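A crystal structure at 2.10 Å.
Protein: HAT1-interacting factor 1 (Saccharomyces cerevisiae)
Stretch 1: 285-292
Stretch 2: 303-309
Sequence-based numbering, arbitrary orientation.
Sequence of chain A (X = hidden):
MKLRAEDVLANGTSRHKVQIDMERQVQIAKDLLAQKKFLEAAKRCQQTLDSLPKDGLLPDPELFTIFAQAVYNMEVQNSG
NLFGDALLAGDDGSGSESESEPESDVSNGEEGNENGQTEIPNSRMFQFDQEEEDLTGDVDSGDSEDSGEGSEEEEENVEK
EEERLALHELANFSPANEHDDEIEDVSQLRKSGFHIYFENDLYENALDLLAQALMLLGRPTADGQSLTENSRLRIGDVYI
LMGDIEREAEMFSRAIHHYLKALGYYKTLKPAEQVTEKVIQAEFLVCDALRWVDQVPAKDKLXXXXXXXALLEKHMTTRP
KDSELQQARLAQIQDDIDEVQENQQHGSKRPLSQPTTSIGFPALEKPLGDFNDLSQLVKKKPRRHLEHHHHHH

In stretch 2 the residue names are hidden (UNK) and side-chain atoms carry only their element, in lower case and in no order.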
# COMPACT_ATOMS: atom_id res chain seq x y z
N LEU A 285 -2.31 7.86 8.43
CA LEU A 285 -3.23 7.53 7.33
C LEU A 285 -4.45 6.76 7.83
O LEU A 285 -5.56 6.99 7.35
CB LEU A 285 -2.50 6.76 6.22
CG LEU A 285 -1.46 7.55 5.42
CD1 LEU A 285 -0.59 6.61 4.56
CD2 LEU A 285 -2.10 8.63 4.54
N VAL A 286 -4.24 5.87 8.79
CA VAL A 286 -5.34 5.20 9.48
C VAL A 286 -6.35 6.20 10.04
O VAL A 286 -7.55 6.09 9.79
CB VAL A 286 -4.81 4.30 10.62
CG1 VAL A 286 -5.94 3.93 11.61
CG2 VAL A 286 -4.13 3.05 10.05
N CYS A 287 -5.85 7.20 10.77
CA CYS A 287 -6.70 8.24 11.36
C CYS A 287 -7.41 9.09 10.33
O CYS A 287 -8.59 9.44 10.51
CB CYS A 287 -5.88 9.14 12.29
SG CYS A 287 -5.22 8.22 13.70
N ASP A 288 -6.70 9.43 9.26
CA ASP A 288 -7.27 10.26 8.21
C ASP A 288 -8.42 9.54 7.49
O ASP A 288 -9.42 10.17 7.16
CB ASP A 288 -6.21 10.70 7.20
CG ASP A 288 -6.57 12.01 6.53
OD1 ASP A 288 -6.56 13.05 7.23
OD2 ASP A 288 -6.86 12.01 5.32
N ALA A 289 -8.28 8.25 7.25
CA ALA A 289 -9.35 7.46 6.66
C ALA A 289 -10.47 7.24 7.68
O ALA A 289 -11.65 7.34 7.33
CB ALA A 289 -8.82 6.13 6.16
N LEU A 290 -10.10 6.98 8.92
CA LEU A 290 -11.03 6.74 10.02
C LEU A 290 -12.03 7.87 10.23
O LEU A 290 -13.16 7.61 10.64
CB LEU A 290 -10.26 6.49 11.32
CG LEU A 290 -10.90 5.80 12.52
CD1 LEU A 290 -11.70 4.58 12.12
CD2 LEU A 290 -9.79 5.43 13.51
N ARG A 291 -11.65 9.11 9.96
CA ARG A 291 -12.61 10.21 10.13
C ARG A 291 -13.81 10.10 9.18
O ARG A 291 -14.89 10.58 9.51
CB ARG A 291 -11.93 11.58 10.03
CG ARG A 291 -11.36 11.91 8.68
CD ARG A 291 -10.22 12.92 8.79
NE ARG A 291 -10.74 14.29 8.86
CZ ARG A 291 -10.53 15.24 7.95
NH1 ARG A 291 -9.77 15.02 6.88
NH2 ARG A 291 -11.08 16.44 8.12
N TRP A 292 -13.65 9.42 8.05
CA TRP A 292 -14.72 9.32 7.06
C TRP A 292 -15.56 8.04 7.15
O TRP A 292 -16.57 7.92 6.44
CB TRP A 292 -14.12 9.45 5.66
CG TRP A 292 -13.32 10.69 5.53
CD1 TRP A 292 -11.97 10.79 5.38
CD2 TRP A 292 -13.82 12.03 5.62
NE1 TRP A 292 -11.59 12.11 5.35
CE2 TRP A 292 -12.71 12.89 5.49
CE3 TRP A 292 -15.10 12.58 5.78
CZ2 TRP A 292 -12.83 14.28 5.52
CZ3 TRP A 292 -15.23 13.97 5.81
CH2 TRP A 292 -14.10 14.80 5.67
N UNK A 303 -10.32 6.50 20.68
CA UNK A 303 -9.21 5.72 21.22
C UNK A 303 -8.05 5.62 20.24
O UNK A 303 -6.89 5.70 20.64
c UNK A 303 -9.66 4.31 21.61
c UNK A 303 -11.01 2.85 23.20
n UNK A 303 -12.62 1.58 24.75
c UNK A 303 -10.63 4.28 22.77
c UNK A 303 -12.20 2.91 24.17
N UNK A 304 -8.35 5.44 18.95
CA UNK A 304 -7.29 5.34 17.93
C UNK A 304 -6.65 6.70 17.68
O UNK A 304 -5.42 6.79 17.55
n UNK A 304 -4.78 2.90 15.22
n UNK A 304 -4.62 0.63 15.69
c UNK A 304 -6.05 3.11 15.93
c UNK A 304 -4.12 1.75 15.15
c UNK A 304 -6.71 4.44 15.60
c UNK A 304 -7.81 4.77 16.60
n UNK A 304 -2.96 1.69 14.49
N UNK A 305 -7.46 7.75 17.60
CA UNK A 305 -6.91 9.10 17.44
C UNK A 305 -5.94 9.45 18.58
O UNK A 305 -4.87 9.99 18.34
c UNK A 305 -8.01 10.16 17.39
c UNK A 305 -10.64 9.91 14.02
c UNK A 305 -10.23 10.52 16.29
c UNK A 305 -9.34 9.46 13.93
c UNK A 305 -8.93 10.05 16.21
c UNK A 305 -8.50 9.54 15.00
c UNK A 305 -11.09 10.44 15.22
N UNK A 306 -6.33 9.15 19.82
CA UNK A 306 -5.49 9.50 20.96
C UNK A 306 -4.21 8.69 20.99
O UNK A 306 -3.16 9.18 21.40
c UNK A 306 -7.29 10.38 22.51
c UNK A 306 -6.26 9.30 22.27
n UNK A 306 -10.36 10.61 24.78
c UNK A 306 -8.25 9.99 23.63
c UNK A 306 -9.25 11.10 23.91
N UNK A 307 -4.30 7.44 20.55
CA UNK A 307 -3.12 6.61 20.40
C UNK A 307 -2.13 7.25 19.40
O UNK A 307 -0.94 7.31 19.65
n UNK A 307 -0.93 3.40 18.10
c UNK A 307 -2.03 4.22 18.07
n UNK A 307 -1.52 3.71 20.13
c UNK A 307 -2.41 4.41 19.35
c UNK A 307 -3.53 5.22 19.93
c UNK A 307 -0.64 3.11 19.35
N UNK A 308 -2.65 7.72 18.27
CA UNK A 308 -1.82 8.28 17.22
C UNK A 308 -1.23 9.62 17.66
O UNK A 308 -0.06 9.90 17.42
c UNK A 308 -2.62 8.42 15.92
N UNK A 309 -2.05 10.44 18.32
CA UNK A 309 -1.60 11.71 18.91
C UNK A 309 -0.41 11.51 19.87
O UNK A 309 0.59 12.20 19.76
n UNK A 309 -4.44 16.09 22.51
c UNK A 309 -3.61 14.28 21.03
c UNK A 309 -2.75 12.39 19.64
c UNK A 309 -3.24 15.46 21.93
c UNK A 309 -2.38 13.65 20.40

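Position 303 carries five side-chain atoms, four carbons in a row ending in a nitrogen, with no branch. It is exposed and touches nothing on stretch 1. A straight chain of that make is Lys 303, extended beyond an m chi1 with every later angle t.

Position 304 has three carbons, a nitrogen, then a carbon bearing two more nitrogens. Its CA-to-CB bond points toward stretch 1, and the chain lies against Val 286, Cys 287 and Leu 290. The guanidinium makes it Arg 304. What meets it is mostly carbon, with the sulfur of Cys 287 close by. Leu 290 CD2 lies 3.7 Å from Arg 304 CB, and Val 286 CG1 comes within 3.9 Å of Arg 304 NE. The aliphatic part thus serves as packing material. NH1 and NH2 find hydrogen bonds outside the two stretches, but NE is buried here without a partner, a cost this contact carries.

At position 305 seven carbons appear, one leading into a ring of six, with no heteroatom. The ring edge faces stretch 1, near the carbonyl of Cys 287 and the backbone nitrogen of Arg 291. No hydroxyl oxygen extends the ring, so this is Phe 305. Cys 287 O is 3.5 Å from Phe 305 CE1, and Cys 287 SG lies 3.8 Å from Phe 305 CD1, also at the edge. Leu 290 CB adds an apolar contact, 4.1 Å from Phe 305 CE1.

Position 306 again shows four carbons in a row and a terminal nitrogen. Its CA-to-CB bond points away and it touches nothing on stretch 1: Lys 306.

Position 307 has one carbon and a five-membered ring of three carbons and two nitrogens, an imidazole, without contact to stretch 1. The side chain of His 307 comes no nearer than 6.7 Å, from CD2 to Cys 287 SG.

Position 308 has a single side-chain carbon, directed toward stretch 1 and touching Cys 287. It is Ala 308, whose CB sits 3.4 Å from Cys 287 SG, a tight apolar contact.

Position 309 repeats the unbranched four carbons and nitrogen, touching nothing on stretch 1. Lys 309, t at all four chi angles, leads its end away.

The rule is a near-antiparallel helix pair, 149° between directions and 9.9 Å between axes at closest approach, held without a hydrogen bond across it. Cys 287 is the hub: its CA is 6.1 Å from the CA of Phe 305, and its sulfur packs against both Phe 305 and Ala 308. Positions 304, 305 and 308 supply the contact, while the three lysines make none.

Stretch 2, residues 303-309: KRFKHAK
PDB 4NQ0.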